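Local coordinates for virulence factor (Pectobacterium carotovorum, PDB 2W3Y), which is an S-palmitoylated virulence factor of a Drosophila pathogen and binds to lipid vesicles, at residues 135-144 with 262-272. Sequence-based numbering, arbitrary orientation.
Sequences NVIAGNVTGF and FDDIFNGVKPN
Phe-144 and Phe-262 both hold CG anti to the backbone N (chi1 176° and 179°), and this brings their rings against each other at one end of the contact. At the other end, 136-137 and 270-271 form a two-stranded antiparallel ribbon. Between them the chains part and waters bridge the backbones. The contact thus ties the link between helices 125-134 and 142-159 to the C-terminal end of the chain, where strand 262-266 runs parallel to strand 40-49 in the mixed sheet.

The rings of Phe-144 and Phe-262 meet obliquely, with planes at 59°. CD2 of Phe-262 reaches the edge of the Phe-144 ring, 3.7 Å from Phe-144 CD1. Phe-266 comes in beside Phe-144. Phe-144 CB lies at the edge of the Phe-266 ring, and Val-141 CG1 is 3.7 Å from Phe-266 CD1. Ile-130 of helix 125-134 also packs on Phe-144 and Phe-266. The Phe-144 side chain lies about 7 Å from the bound palmitic acid, which puts this end of the contact near the lipid.

In the ribbon, Ile-137 and Lys-270 are the hydrogen-bonded pair. Ile-137 N gives a short bond of 2.7 Å to Lys-270 O, and Lys-270 N returns a longer one to Ile-137 O. Val-136 CB rests on Val-269 CG1 on the buried side, where Phe-178 packs on both valines. On the exposed side, the bent lysine chain brings NZ near Ile-137 CD1.

Asn-272 N extends the pairing to Asn-135 O with an almost perfectly straight N-H, though the donor sits above the carbonyl plane. The side-chain OD1 of Asn-272 accepts from Asn-274 N. Its ND2 donates to two waters: one is held by Asn-135 OD1, the other by Val-136 O at 2.6 Å.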
loop_
_atom_site.group_PDB
_atom_site.type_symbol
_atom_site.label_atom_id
_atom_site.label_comp_id
_atom_site.label_asym_id
_atom_site.label_seq_id
_atom_site.Cartn_x
_atom_site.Cartn_y
_atom_site.Cartn_z
ATOM N N ASN A 135 3.653 0.245 -11.533
ATOM C CA ASN A 135 4.468 0.256 -12.777
ATOM C C ASN A 135 3.934 -0.713 -13.846
ATOM O O ASN A 135 4.670 -1.575 -14.348
ATOM C CB ASN A 135 5.944 -0.035 -12.503
ATOM C CG ASN A 135 6.609 1.045 -11.699
ATOM O OD1 ASN A 135 6.261 2.220 -11.804
ATOM N ND2 ASN A 135 7.593 0.658 -10.908
ATOM N N VAL A 136 2.660 -0.526 -14.196
ATOM C CA VAL A 136 1.935 -1.457 -15.047
ATOM C C VAL A 136 1.150 -0.739 -16.137
ATOM O O VAL A 136 0.831 0.455 -16.023
ATOM C CB VAL A 136 0.961 -2.417 -14.241
ATOM C CG1 VAL A 136 1.721 -3.282 -13.232
ATOM C CG2 VAL A 136 -0.177 -1.658 -13.550
ATOM N N ILE A 137 0.876 -1.480 -17.209
ATOM C CA ILE A 137 -0.158 -1.112 -18.174
ATOM C C ILE A 137 -1.394 -1.947 -17.814
ATOM O O ILE A 137 -1.389 -3.175 -17.943
ATOM C CB ILE A 137 0.302 -1.361 -19.623
ATOM C CG1 ILE A 137 1.579 -0.550 -19.902
ATOM C CG2 ILE A 137 -0.807 -0.994 -20.632
ATOM C CD1 ILE A 137 2.397 -1.041 -21.046
ATOM N N ALA A 138 -2.426 -1.268 -17.319
ATOM C CA ALA A 138 -3.646 -1.916 -16.859
ATOM C C ALA A 138 -4.635 -2.069 -18.002
ATOM O O ALA A 138 -4.505 -1.416 -19.026
ATOM C CB ALA A 138 -4.280 -1.108 -15.725
ATOM N N GLY A 139 -5.613 -2.947 -17.810
ATOM C CA GLY A 139 -6.750 -3.049 -18.715
ATOM C C GLY A 139 -7.979 -2.510 -18.004
ATOM O O GLY A 139 -8.049 -1.326 -17.674
ATOM N N ASN A 140 -8.932 -3.401 -17.754
ATOM C CA ASN A 140 -10.159 -3.078 -17.048
ATOM C C ASN A 140 -9.895 -2.814 -15.565
ATOM O O ASN A 140 -9.478 -3.710 -14.829
ATOM C CB ASN A 140 -11.173 -4.225 -17.197
ATOM C CG ASN A 140 -12.564 -3.839 -16.732
ATOM O OD1 ASN A 140 -12.743 -3.244 -15.659
ATOM N ND2 ASN A 140 -13.570 -4.174 -17.539
ATOM N N VAL A 141 -10.153 -1.580 -15.135
ATOM C CA VAL A 141 -10.034 -1.219 -13.728
ATOM C C VAL A 141 -11.331 -0.602 -13.197
ATOM O O VAL A 141 -11.320 0.164 -12.236
ATOM C CB VAL A 141 -8.792 -0.301 -13.471
ATOM C CG1 VAL A 141 -7.507 -1.020 -13.915
ATOM C CG2 VAL A 141 -8.931 1.059 -14.179
ATOM N N THR A 142 -12.462 -0.975 -13.801
ATOM C CA THR A 142 -13.753 -0.330 -13.490
ATOM C C THR A 142 -14.210 -0.550 -12.054
ATOM O O THR A 142 -14.891 0.318 -11.491
ATOM C CB THR A 142 -14.908 -0.754 -14.453
ATOM O OG1 THR A 142 -15.085 -2.177 -14.394
ATOM C CG2 THR A 142 -14.619 -0.306 -15.880
ATOM N N GLY A 143 -13.860 -1.706 -11.477
ATOM C CA GLY A 143 -14.127 -1.992 -10.063
ATOM C C GLY A 143 -13.397 -1.053 -9.109
ATOM O O GLY A 143 -14.005 -0.485 -8.199
ATOM N N PHE A 144 -12.088 -0.895 -9.303
ATOM C CA PHE A 144 -11.307 0.088 -8.537
ATOM C C PHE A 144 -11.845 1.514 -8.764
ATOM O O PHE A 144 -11.942 2.302 -7.813
ATOM C CB PHE A 144 -9.820 -0.004 -8.891
ATOM C CG PHE A 144 -8.966 1.040 -8.221
ATOM C CD1 PHE A 144 -8.690 0.961 -6.857
ATOM C CD2 PHE A 144 -8.441 2.105 -8.945
ATOM C CE1 PHE A 144 -7.898 1.938 -6.224
ATOM C CE2 PHE A 144 -7.649 3.090 -8.316
ATOM C CZ PHE A 144 -7.376 2.988 -6.948
ATOM N N PHE A 262 -9.451 -1.601 -0.153
ATOM C CA PHE A 262 -9.888 -2.220 -1.402
ATOM C C PHE A 262 -8.885 -3.302 -1.789
ATOM O O PHE A 262 -7.683 -3.140 -1.585
ATOM C CB PHE A 262 -9.971 -1.177 -2.522
ATOM C CG PHE A 262 -10.405 -1.738 -3.869
ATOM C CD1 PHE A 262 -11.753 -1.982 -4.139
ATOM C CD2 PHE A 262 -9.461 -2.008 -4.863
ATOM C CE1 PHE A 262 -12.158 -2.500 -5.392
ATOM C CE2 PHE A 262 -9.855 -2.517 -6.122
ATOM C CZ PHE A 262 -11.200 -2.772 -6.378
ATOM N N ASP A 263 -9.386 -4.398 -2.343
ATOM C CA ASP A 263 -8.536 -5.396 -2.980
ATOM C C ASP A 263 -9.164 -5.818 -4.294
ATOM O O ASP A 263 -10.380 -5.741 -4.458
ATOM C CB ASP A 263 -8.348 -6.622 -2.089
ATOM C CG ASP A 263 -9.614 -7.461 -1.992
ATOM O OD1 ASP A 263 -10.543 -7.023 -1.286
ATOM O OD2 ASP A 263 -9.683 -8.541 -2.630
ATOM N N ASP A 264 -8.334 -6.271 -5.234
ATOM C CA ASP A 264 -8.838 -6.812 -6.483
ATOM C C ASP A 264 -7.775 -7.665 -7.155
ATOM O O ASP A 264 -6.574 -7.551 -6.850
ATOM C CB ASP A 264 -9.288 -5.676 -7.420
ATOM C CG ASP A 264 -10.409 -6.105 -8.390
ATOM O OD1 ASP A 264 -10.892 -7.273 -8.312
ATOM O OD2 ASP A 264 -10.800 -5.263 -9.235
ATOM N N ILE A 265 -8.236 -8.570 -8.016
ATOM C CA ILE A 265 -7.385 -9.210 -9.008
ATOM C C ILE A 265 -7.671 -8.521 -10.327
ATOM O O ILE A 265 -8.764 -8.653 -10.904
ATOM C CB ILE A 265 -7.609 -10.762 -9.105
ATOM C CG1 ILE A 265 -7.292 -11.421 -7.758
ATOM C CG2 ILE A 265 -6.747 -11.367 -10.219
ATOM C CD1 ILE A 265 -7.812 -12.848 -7.595
ATOM N N PHE A 266 -6.702 -7.739 -10.793
ATOM C CA PHE A 266 -6.844 -7.036 -12.056
ATOM C C PHE A 266 -6.493 -7.997 -13.187
ATOM O O PHE A 266 -5.531 -8.763 -13.074
ATOM C CB PHE A 266 -5.922 -5.824 -12.098
ATOM C CG PHE A 266 -6.320 -4.728 -11.157
ATOM C CD1 PHE A 266 -7.339 -3.843 -11.488
ATOM C CD2 PHE A 266 -5.678 -4.587 -9.933
ATOM C CE1 PHE A 266 -7.705 -2.821 -10.627
ATOM C CE2 PHE A 266 -6.032 -3.559 -9.053
ATOM C CZ PHE A 266 -7.044 -2.680 -9.400
ATOM N N ASN A 267 -7.263 -7.943 -14.267
ATOM C CA ASN A 267 -7.073 -8.833 -15.412
ATOM C C ASN A 267 -6.470 -8.124 -16.615
ATOM O O ASN A 267 -6.687 -6.915 -16.806
ATOM C CB ASN A 267 -8.401 -9.493 -15.810
ATOM C CG ASN A 267 -9.002 -10.323 -14.681
ATOM O OD1 ASN A 267 -8.338 -11.195 -14.114
ATOM N ND2 ASN A 267 -10.257 -10.042 -14.342
ATOM N N GLY A 268 -5.725 -8.887 -17.417
ATOM C CA GLY A 268 -5.086 -8.397 -18.645
ATOM C C GLY A 268 -4.002 -7.356 -18.418
ATOM O O GLY A 268 -3.906 -6.389 -19.172
ATOM N N VAL A 269 -3.176 -7.560 -17.389
ATOM C CA VAL A 269 -2.150 -6.580 -16.986
ATOM C C VAL A 269 -0.738 -6.978 -17.446
ATOM O O VAL A 269 -0.353 -8.143 -17.363
ATOM C CB VAL A 269 -2.172 -6.357 -15.437
ATOM C CG1 VAL A 269 -1.226 -5.204 -14.994
ATOM C CG2 VAL A 269 -3.592 -6.075 -14.970
ATOM N N LYS A 270 0.038 -6.001 -17.918
ATOM C CA LYS A 270 1.456 -6.230 -18.181
ATOM C C LYS A 270 2.326 -5.141 -17.549
ATOM O O LYS A 270 1.824 -4.056 -17.259
ATOM C CB LYS A 270 1.719 -6.375 -19.691
ATOM C CG LYS A 270 1.405 -5.152 -20.546
ATOM C CD LYS A 270 2.162 -5.247 -21.872
ATOM C CE LYS A 270 1.312 -4.781 -23.057
ATOM N NZ LYS A 270 1.170 -3.296 -23.188
ATOM N N PRO A 271 3.634 -5.426 -17.324
ATOM C CA PRO A 271 4.528 -4.397 -16.792
ATOM C C PRO A 271 4.721 -3.253 -17.799
ATOM O O PRO A 271 4.614 -3.463 -19.016
ATOM C CB PRO A 271 5.858 -5.149 -16.582
ATOM C CG PRO A 271 5.508 -6.611 -16.647
ATOM C CD PRO A 271 4.357 -6.688 -17.579
ATOM N N ASN A 272 4.950 -2.046 -17.294
ATOM C CA ASN A 272 5.331 -0.932 -18.164
ATOM C C ASN A 272 6.858 -0.794 -18.203
ATOM O O ASN A 272 7.575 -1.601 -17.593
ATOM C CB ASN A 272 4.594 0.371 -17.765
ATOM C CG ASN A 272 5.136 1.031 -16.492
ATOM O OD1 ASN A 272 6.186 0.662 -15.943
ATOM N ND2 ASN A 272 4.409 2.046 -16.023
HETATM O O HOH W 1 5.197 3.666 -13.671
HETATM O O HOH W 2 1.741 2.548 -17.349
HETATM O O HOH W 3 -2.245 -4.221 -20.326
HETATM O O HOH W 4 -6.472 -4.417 -15.630
HETATM O O HOH W 5 -9.667 -6.080 -14.321
HETATM O O HOH W 6 -10.914 -3.156 -10.860
#